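Putative lipoprotein (Parabacteroides distasonis, PDB 4FVS) is of unknown function but, as a putative exported lipoprotein with a fold related to the lipoprotein carriers LolA and LolB, may bind lipid or another hydrophobic ligand. Local coordinates at residues I66-Y69 and E74-L77; L83-V88 and V164-A169; I152-G157 and G192-E197. All blocks are in the same frame, centred on the assembly; numbering follows the deposited sequence.

Contact 1: residues I66-Y69 and E74-L77; sequences IKAY and EFFL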
loop_
_atom_site.group_PDB
_atom_site.type_symbol
_atom_site.label_atom_id
_atom_site.label_comp_id
_atom_site.label_asym_id
_atom_site.label_seq_id
_atom_site.Cartn_x
_atom_site.Cartn_y
_atom_site.Cartn_z
ATOM N N ILE A 66 7.290 -8.293 -0.907
ATOM C CA ILE A 66 6.073 -8.080 -0.144
ATOM C C ILE A 66 5.248 -9.351 -0.160
ATOM O O ILE A 66 5.172 -10.028 -1.188
ATOM C CB ILE A 66 5.284 -6.839 -0.659
ATOM C CG1 ILE A 66 4.116 -6.478 0.285
ATOM C CG2 ILE A 66 4.821 -6.976 -2.103
ATOM C CD1 ILE A 66 3.934 -5.022 0.525
ATOM N N LYS A 67 4.684 -9.714 1.008
ATOM C CA LYS A 67 3.855 -10.915 1.146
ATOM C C LYS A 67 2.380 -10.535 1.323
ATOM O O LYS A 67 2.062 -9.518 1.917
ATOM C CB LYS A 67 4.325 -11.811 2.300
ATOM C CG LYS A 67 5.346 -12.858 1.895
ATOM C CD LYS A 67 5.386 -14.014 2.895
ATOM C CE LYS A 67 6.167 -15.213 2.385
ATOM N NZ LYS A 67 6.021 -16.404 3.260
ATOM N N ALA A 68 1.504 -11.324 0.725
ATOM C CA ALA A 68 0.050 -11.191 0.797
ATOM C C ALA A 68 -0.544 -12.550 1.026
ATOM O O ALA A 68 -0.058 -13.522 0.440
ATOM C CB ALA A 68 -0.507 -10.578 -0.482
ATOM N N TYR A 69 -1.571 -12.653 1.882
ATOM C CA TYR A 69 -2.171 -13.965 2.116
ATOM C C TYR A 69 -3.630 -13.900 2.562
ATOM O O TYR A 69 -4.104 -12.876 3.045
ATOM C CB TYR A 69 -1.359 -14.772 3.161
ATOM C CG TYR A 69 -1.201 -14.074 4.488
ATOM C CD1 TYR A 69 -2.170 -14.197 5.481
ATOM C CD2 TYR A 69 -0.065 -13.323 4.771
ATOM C CE1 TYR A 69 -2.033 -13.556 6.709
ATOM C CE2 TYR A 69 0.084 -12.676 5.997
ATOM C CZ TYR A 69 -0.913 -12.782 6.960
ATOM O OH TYR A 69 -0.794 -12.152 8.179
ATOM N N GLU A 74 -10.148 -14.247 5.457
ATOM C CA GLU A 74 -9.710 -12.850 5.586
ATOM C C GLU A 74 -8.408 -12.642 4.851
ATOM O O GLU A 74 -7.523 -13.503 4.906
ATOM C CB GLU A 74 -9.568 -12.449 7.069
ATOM C CG GLU A 74 -9.486 -10.952 7.310
ATOM C CD GLU A 74 -9.806 -10.461 8.712
ATOM O OE1 GLU A 74 -9.739 -11.261 9.671
ATOM O OE2 GLU A 74 -10.149 -9.265 8.847
ATOM N N PHE A 75 -8.296 -11.477 4.155
ATOM C CA PHE A 75 -7.144 -11.102 3.346
ATOM C C PHE A 75 -6.240 -10.108 4.089
ATOM O O PHE A 75 -6.711 -9.078 4.583
ATOM C CB PHE A 75 -7.589 -10.506 1.992
ATOM C CG PHE A 75 -6.428 -10.016 1.155
ATOM C CD1 PHE A 75 -5.659 -10.908 0.409
ATOM C CD2 PHE A 75 -6.053 -8.673 1.174
ATOM C CE1 PHE A 75 -4.547 -10.467 -0.307
ATOM C CE2 PHE A 75 -4.946 -8.235 0.444
ATOM C CZ PHE A 75 -4.205 -9.137 -0.297
ATOM N N PHE A 76 -4.923 -10.384 4.077
ATOM C CA PHE A 76 -3.897 -9.552 4.718
ATOM C C PHE A 76 -2.763 -9.194 3.761
ATOM O O PHE A 76 -2.401 -9.971 2.887
ATOM C CB PHE A 76 -3.316 -10.269 5.943
ATOM C CG PHE A 76 -4.342 -10.690 6.974
ATOM C CD1 PHE A 76 -5.031 -11.893 6.843
ATOM C CD2 PHE A 76 -4.609 -9.891 8.080
ATOM C CE1 PHE A 76 -5.987 -12.266 7.780
ATOM C CE2 PHE A 76 -5.560 -10.269 9.015
ATOM C CZ PHE A 76 -6.242 -11.454 8.860
ATOM N N LEU A 77 -2.185 -8.025 3.960
ATOM C CA LEU A 77 -1.077 -7.518 3.158
ATOM C C LEU A 77 -0.093 -6.772 4.065
ATOM O O LEU A 77 -0.540 -6.122 5.016
ATOM C CB LEU A 77 -1.661 -6.588 2.078
ATOM C CG LEU A 77 -0.720 -5.938 1.059
ATOM C CD1 LEU A 77 -0.021 -6.982 0.179
ATOM C CD2 LEU A 77 -1.487 -4.987 0.186
#

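Contact 2: residues L83-V88 and V164-A169; sequences LSYPGV and VKYNIA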
loop_
_atom_site.group_PDB
_atom_site.type_symbol
_atom_site.label_atom_id
_atom_site.label_comp_id
_atom_site.label_asym_id
_atom_site.label_seq_id
_atom_site.Cartn_x
_atom_site.Cartn_y
_atom_site.Cartn_z
ATOM N N LEU A 83 2.553 2.736 2.445
ATOM C CA LEU A 83 3.560 3.801 2.359
ATOM C C LEU A 83 4.238 3.862 0.982
ATOM O O LEU A 83 5.269 4.521 0.840
ATOM C CB LEU A 83 4.618 3.655 3.458
ATOM C CG LEU A 83 4.111 3.490 4.914
ATOM C CD1 LEU A 83 5.240 3.225 5.817
ATOM C CD2 LEU A 83 3.368 4.714 5.396
ATOM N N SER A 84 3.628 3.217 -0.038
ATOM C CA SER A 84 4.025 3.227 -1.458
ATOM C C SER A 84 3.694 4.574 -2.101
ATOM O O SER A 84 2.872 4.623 -3.038
ATOM C CB SER A 84 3.290 2.126 -2.227
ATOM O OG SER A 84 3.479 0.830 -1.695
ATOM N N TYR A 85 4.235 5.683 -1.552
ATOM C CA TYR A 85 3.877 6.981 -2.113
ATOM C C TYR A 85 5.044 7.921 -2.010
ATOM O O TYR A 85 5.873 7.730 -1.118
ATOM C CB TYR A 85 2.612 7.573 -1.464
ATOM C CG TYR A 85 2.658 7.764 0.039
ATOM C CD1 TYR A 85 3.188 8.930 0.597
ATOM C CD2 TYR A 85 2.040 6.855 0.894
ATOM C CE1 TYR A 85 3.179 9.145 1.968
ATOM C CE2 TYR A 85 1.992 7.077 2.271
ATOM C CZ TYR A 85 2.560 8.227 2.801
ATOM O OH TYR A 85 2.517 8.481 4.146
ATOM N N PRO A 86 5.083 8.948 -2.908
ATOM C CA PRO A 86 6.220 9.887 -2.955
ATOM C C PRO A 86 6.708 10.446 -1.600
ATOM O O PRO A 86 7.905 10.464 -1.402
ATOM C CB PRO A 86 5.673 11.015 -3.824
ATOM C CG PRO A 86 4.761 10.338 -4.763
ATOM C CD PRO A 86 4.132 9.220 -4.017
ATOM N N GLY A 87 5.827 10.880 -0.698
ATOM C CA GLY A 87 6.226 11.394 0.621
ATOM C C GLY A 87 7.182 10.523 1.436
ATOM O O GLY A 87 8.095 11.039 2.104
ATOM N N VAL A 88 6.966 9.182 1.395
ATOM C CA VAL A 88 7.786 8.155 2.059
ATOM C C VAL A 88 8.978 7.733 1.107
ATOM O O VAL A 88 10.145 7.791 1.515
ATOM C CB VAL A 88 6.910 6.916 2.476
ATOM C CG1 VAL A 88 7.753 5.735 2.932
ATOM C CG2 VAL A 88 5.895 7.263 3.542
ATOM N N VAL A 164 -11.054 3.197 1.077
ATOM C CA VAL A 164 -10.756 3.166 2.510
ATOM C C VAL A 164 -9.866 4.348 2.881
ATOM O O VAL A 164 -8.928 4.670 2.148
ATOM C CB VAL A 164 -10.088 1.806 2.869
ATOM C CG1 VAL A 164 -9.400 1.854 4.221
ATOM C CG2 VAL A 164 -11.098 0.661 2.838
ATOM N N LYS A 165 -10.196 5.011 3.991
ATOM C CA LYS A 165 -9.456 6.146 4.552
ATOM C C LYS A 165 -8.644 5.665 5.745
ATOM O O LYS A 165 -9.068 4.736 6.430
ATOM C CB LYS A 165 -10.429 7.287 4.970
ATOM C CG LYS A 165 -9.765 8.525 5.582
ATOM C CD LYS A 165 -10.788 9.577 5.992
ATOM C CE LYS A 165 -10.222 10.665 6.879
ATOM N NZ LYS A 165 -11.212 11.750 7.099
ATOM N N TYR A 166 -7.493 6.294 6.005
ATOM C CA TYR A 166 -6.635 6.010 7.172
ATOM C C TYR A 166 -6.038 7.328 7.655
ATOM O O TYR A 166 -5.887 8.243 6.854
ATOM C CB TYR A 166 -5.525 4.980 6.841
ATOM C CG TYR A 166 -4.500 5.502 5.843
ATOM C CD1 TYR A 166 -3.425 6.299 6.261
ATOM C CD2 TYR A 166 -4.635 5.258 4.475
ATOM C CE1 TYR A 166 -2.553 6.889 5.339
ATOM C CE2 TYR A 166 -3.749 5.821 3.545
ATOM C CZ TYR A 166 -2.717 6.646 3.981
ATOM O OH TYR A 166 -1.863 7.239 3.081
ATOM N N ASN A 167 -5.704 7.428 8.939
ATOM C CA ASN A 167 -4.978 8.563 9.507
ATOM C C ASN A 167 -3.531 8.148 9.675
ATOM O O ASN A 167 -3.251 6.968 9.940
ATOM C CB ASN A 167 -5.568 9.042 10.829
ATOM C CG ASN A 167 -6.876 9.778 10.744
ATOM O OD1 ASN A 167 -7.226 10.421 9.769
ATOM N ND2 ASN A 167 -7.582 9.774 11.831
ATOM N N ILE A 168 -2.608 9.082 9.491
ATOM C CA ILE A 168 -1.176 8.807 9.652
ATOM C C ILE A 168 -0.580 9.852 10.604
ATOM O O ILE A 168 -1.050 10.990 10.685
ATOM C CB ILE A 168 -0.393 8.718 8.288
ATOM C CG1 ILE A 168 1.072 8.262 8.487
ATOM C CG2 ILE A 168 -0.472 9.997 7.447
ATOM C CD1 ILE A 168 1.570 7.404 7.427
ATOM N N ALA A 169 0.423 9.418 11.358
ATOM C CA ALA A 169 1.203 10.232 12.281
ATOM C C ALA A 169 2.638 9.774 12.183
ATOM O O ALA A 169 2.872 8.575 12.270
ATOM C CB ALA A 169 0.659 10.117 13.694
#

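Contact 3: residues I152-G157 and G192-E197; sequences ITTPAG and GLVRTE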
loop_
_atom_site.group_PDB
_atom_site.type_symbol
_atom_site.label_atom_id
_atom_site.label_comp_id
_atom_site.label_asym_id
_atom_site.label_seq_id
_atom_site.Cartn_x
_atom_site.Cartn_y
_atom_site.Cartn_z
ATOM N N ILE A 152 -13.094 2.871 -10.765
ATOM C CA ILE A 152 -11.957 3.746 -11.047
ATOM C C ILE A 152 -11.336 3.346 -12.370
ATOM O O ILE A 152 -11.104 2.158 -12.616
ATOM C CB ILE A 152 -10.931 3.683 -9.878
ATOM C CG1 ILE A 152 -11.525 4.234 -8.579
ATOM C CG2 ILE A 152 -9.581 4.347 -10.191
ATOM C CD1 ILE A 152 -12.057 5.693 -8.565
ATOM N N THR A 153 -11.050 4.346 -13.213
ATOM C CA THR A 153 -10.405 4.131 -14.503
ATOM C C THR A 153 -9.006 4.741 -14.453
ATOM O O THR A 153 -8.839 5.899 -14.071
ATOM C CB THR A 153 -11.264 4.700 -15.648
ATOM O OG1 THR A 153 -12.554 4.056 -15.645
ATOM C CG2 THR A 153 -10.605 4.549 -17.010
ATOM N N THR A 154 -8.001 3.927 -14.783
ATOM C CA THR A 154 -6.588 4.323 -14.854
ATOM C C THR A 154 -6.044 3.889 -16.233
ATOM O O THR A 154 -6.751 3.158 -16.938
ATOM C CB THR A 154 -5.754 3.715 -13.696
ATOM O OG1 THR A 154 -5.496 2.337 -13.969
ATOM C CG2 THR A 154 -6.354 3.933 -12.313
ATOM N N PRO A 155 -4.780 4.220 -16.616
ATOM C CA PRO A 155 -4.256 3.719 -17.905
ATOM C C PRO A 155 -4.185 2.176 -17.978
ATOM O O PRO A 155 -4.038 1.646 -19.077
ATOM C CB PRO A 155 -2.852 4.333 -17.975
ATOM C CG PRO A 155 -2.901 5.528 -17.065
ATOM C CD PRO A 155 -3.778 5.073 -15.931
ATOM N N ALA A 156 -4.317 1.455 -16.829
ATOM C CA ALA A 156 -4.292 -0.014 -16.759
ATOM C C ALA A 156 -5.678 -0.638 -17.048
ATOM O O ALA A 156 -5.762 -1.826 -17.373
ATOM C CB ALA A 156 -3.797 -0.470 -15.407
ATOM N N GLY A 157 -6.729 0.169 -16.952
ATOM C CA GLY A 157 -8.101 -0.248 -17.212
ATOM C C GLY A 157 -9.091 0.325 -16.227
ATOM O O GLY A 157 -8.791 1.322 -15.560
ATOM N N GLY A 192 -5.090 -5.410 -6.201
ATOM C CA GLY A 192 -4.595 -4.692 -5.044
ATOM C C GLY A 192 -4.838 -3.218 -5.245
ATOM O O GLY A 192 -5.899 -2.854 -5.739
ATOM N N LEU A 193 -3.850 -2.371 -4.912
ATOM C CA LEU A 193 -3.953 -0.916 -5.050
ATOM C C LEU A 193 -4.063 -0.488 -6.517
ATOM O O LEU A 193 -3.187 -0.829 -7.308
ATOM C CB LEU A 193 -2.753 -0.187 -4.388
ATOM C CG LEU A 193 -2.617 -0.314 -2.896
ATOM C CD1 LEU A 193 -1.354 0.317 -2.406
ATOM C CD2 LEU A 193 -3.819 0.280 -2.168
ATOM N N VAL A 194 -5.116 0.296 -6.837
ATOM C CA VAL A 194 -5.439 0.880 -8.146
ATOM C C VAL A 194 -5.098 2.394 -8.111
ATOM O O VAL A 194 -4.455 2.927 -9.040
ATOM C CB VAL A 194 -6.927 0.620 -8.525
ATOM C CG1 VAL A 194 -7.327 1.344 -9.801
ATOM C CG2 VAL A 194 -7.199 -0.876 -8.651
ATOM N N ARG A 195 -5.529 3.066 -7.028
ATOM C CA ARG A 195 -5.275 4.478 -6.789
ATOM C C ARG A 195 -5.085 4.750 -5.303
ATOM O O ARG A 195 -5.726 4.108 -4.469
ATOM C CB ARG A 195 -6.433 5.321 -7.329
ATOM C CG ARG A 195 -6.185 6.814 -7.211
ATOM C CD ARG A 195 -7.347 7.660 -7.675
ATOM N NE ARG A 195 -7.054 9.078 -7.451
ATOM C CZ ARG A 195 -6.414 9.860 -8.314
ATOM N NH1 ARG A 195 -6.043 9.389 -9.501
ATOM N NH2 ARG A 195 -6.169 11.124 -8.011
ATOM N N THR A 196 -4.190 5.680 -4.968
ATOM C CA THR A 196 -3.978 6.129 -3.587
ATOM C C THR A 196 -3.863 7.671 -3.603
ATOM O O THR A 196 -3.418 8.243 -4.601
ATOM C CB THR A 196 -2.784 5.457 -2.886
ATOM O OG1 THR A 196 -1.538 5.939 -3.375
ATOM C CG2 THR A 196 -2.818 3.952 -2.935
ATOM N N GLU A 197 -4.320 8.332 -2.527
ATOM C CA GLU A 197 -4.209 9.780 -2.338
ATOM C C GLU A 197 -3.702 10.075 -0.950
ATOM O O GLU A 197 -4.074 9.373 -0.005
ATOM C CB GLU A 197 -5.534 10.468 -2.560
ATOM C CG GLU A 197 -5.956 10.488 -4.010
ATOM C CD GLU A 197 -7.316 11.098 -4.264
ATOM O OE1 GLU A 197 -7.937 11.606 -3.301
ATOM O OE2 GLU A 197 -7.776 11.025 -5.426
#

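Contact 1: residues I66-Y69 and E74-L77
Y69 and F76 face each other as the hydrogen-bonded pair of an antiparallel beta hairpin, in which segments 66-69 and 74-77, of strands 60-71 and 74-78, run at 175° with their axes 4.9 Å apart at closest approach. Two backbone bonds join them: Y69 N gives to F76 O at 3.0 Å, and F76 N returns to Y69 O at 2.8 Å. Next along is the non-hydrogen-bonded pair A68 and L77, where A68 CA lends a weaker C-H contact to F76 O.

The aromatic contact lies on the side of the sheet carrying Y69 and F76. The rings are close to parallel but slid apart, centroids 5.3 Å from each other, and hardly overlap. Instead F76 CB sits over a face of the Y69 ring, a CH-pi contact of 3.9 Å to the ring centroid. Y69 CG stands between its backbone N and carbonyl carbon (chi1 57°), which swings the ring across the hairpin onto this methylene. F102 meets the Y69 ring edge-to-face.

The apolar contact is on the other side. L77 CD1 lies 3.7 Å from A68 CB and 4.2 Å from I66 CG1, while F75 reaches A68 CB with its CZ, 4.0 Å away.

The chemistry thus divides by face: a buried aliphatic and phenyl layer with I66, A68, F75 and L77, and a partly exposed aromatic pair opposite, with paired backbone bonds fixing the register between them.

Contact 2: residues L83-V88 and V164-A169
I168 and L83 meet by their branch ends, I168 CD1 packing 3.8 Å from L83 CD2 although the two backbones stay far apart, with 10.0 Å between the CA atoms of L83 and I168. The I168 arm, with CG1 trans to the backbone N (chi1 -173°), carries CD1 forward from its strand to make this aliphatic contact.

The same methyl also touches an aromatic residue: I168 CD1 is 3.6 Å from Y85 OH, the two side chains arriving from opposite directions. A second tyrosine joins beside it, Y166 OH lying 3.9 Å from Y85 CE2 and approaching the Y85 ring obliquely. The tyrosines therefore touch through a hydroxyl and a ring carbon, not as a stack.

No hydrogen bond links the two segments, so the contact is pure side-chain packing, small and buried. Y85 is also the N-cap residue of the short helix 86-89, where V88 N bonds back to Y85 O.

The loop leading into helix 86-89 thus lies, through L83 and Y85, against the side of strand 157-171 that carries Y166 and I168. Q198 of strand 192-200 touches both tyrosines, S207 and T209 of strand 205-214 touch Y85, and I141 and M139 of strand 132-154 lie beside Y166 and I168.

Contact 3: residues I152-G157 and G192-E197
R195 and I152 touch only through aliphatic carbon, R195 CB lying 4.4 Å from I152 CG2, while the flat guanidinium of R195 extends beyond them and is met at its edge, in plane, by the carboxylate of E197. The setting is a classic beta bulge in an antiparallel, LolA/LolB-related fold: V194 and R195 both face W186 of the adjoining strand 179-188, which also touches the side chains of I152 and E197, and the chain turns a corner at V194. The grip on E197 is side-on: R195 NE and NH2 both give to the one atom E197 OE2, at 2.9 Å from NE and 3.0 Å from NH2. That oxygen is approached from its anti side, NE standing 21° out of the carboxylate plane. The extended R195 chain, CG trans to the backbone N (chi1 -175°), takes the guanidinium along the sheet to its partner two residues on.

Facing the corner is the hairpin turn that ends strand 132-154, a type I turn from T154 to G157. V194 CG1 bridges the corner to the end of that strand. It touches I152 CG2 at 3.8 Å, and the two side chains slide past each other in opposite directions; T154 CG2 crosses it from the turn. I152 and T154 alternate with the outward T153, so both reach V194 from the same strand. F159 and C161 of strand 157-171 add to the packing on V194. No hydrogen bond spans the two segments.

Within the turn, T154 divides its side chain between two tasks. Its methyl CG2 rests on V194 CG1 at 3.7 Å, whereas its hydroxyl bonds with L211 O and closes an ST turn, T154 OG1 accepting from A156 N at 3.2 Å.

How the contacts relate
Contact 2 is the buried one, its centre about 8 Å from the centre of the chain, whereas contacts 1 and 3 are partly buried and farther out. Contact 1 joins sheet neighbours, so backbone bonds do the work beside the side chains; contacts 2 and 3 span non-adjacent parts and rely on side-chain packing alone. The R195-E197 salt bridge of contact 3 stays inside one segment, and no polar bond crosses between its segments. Contacts 2 and 3 involve the adjacent strands 132-154 and 157-171, their segments alternate along the chain, and their nearest atoms are about 4 Å apart without touching. Strand 74-78 of contact 1 leads on to the helix of contact 2.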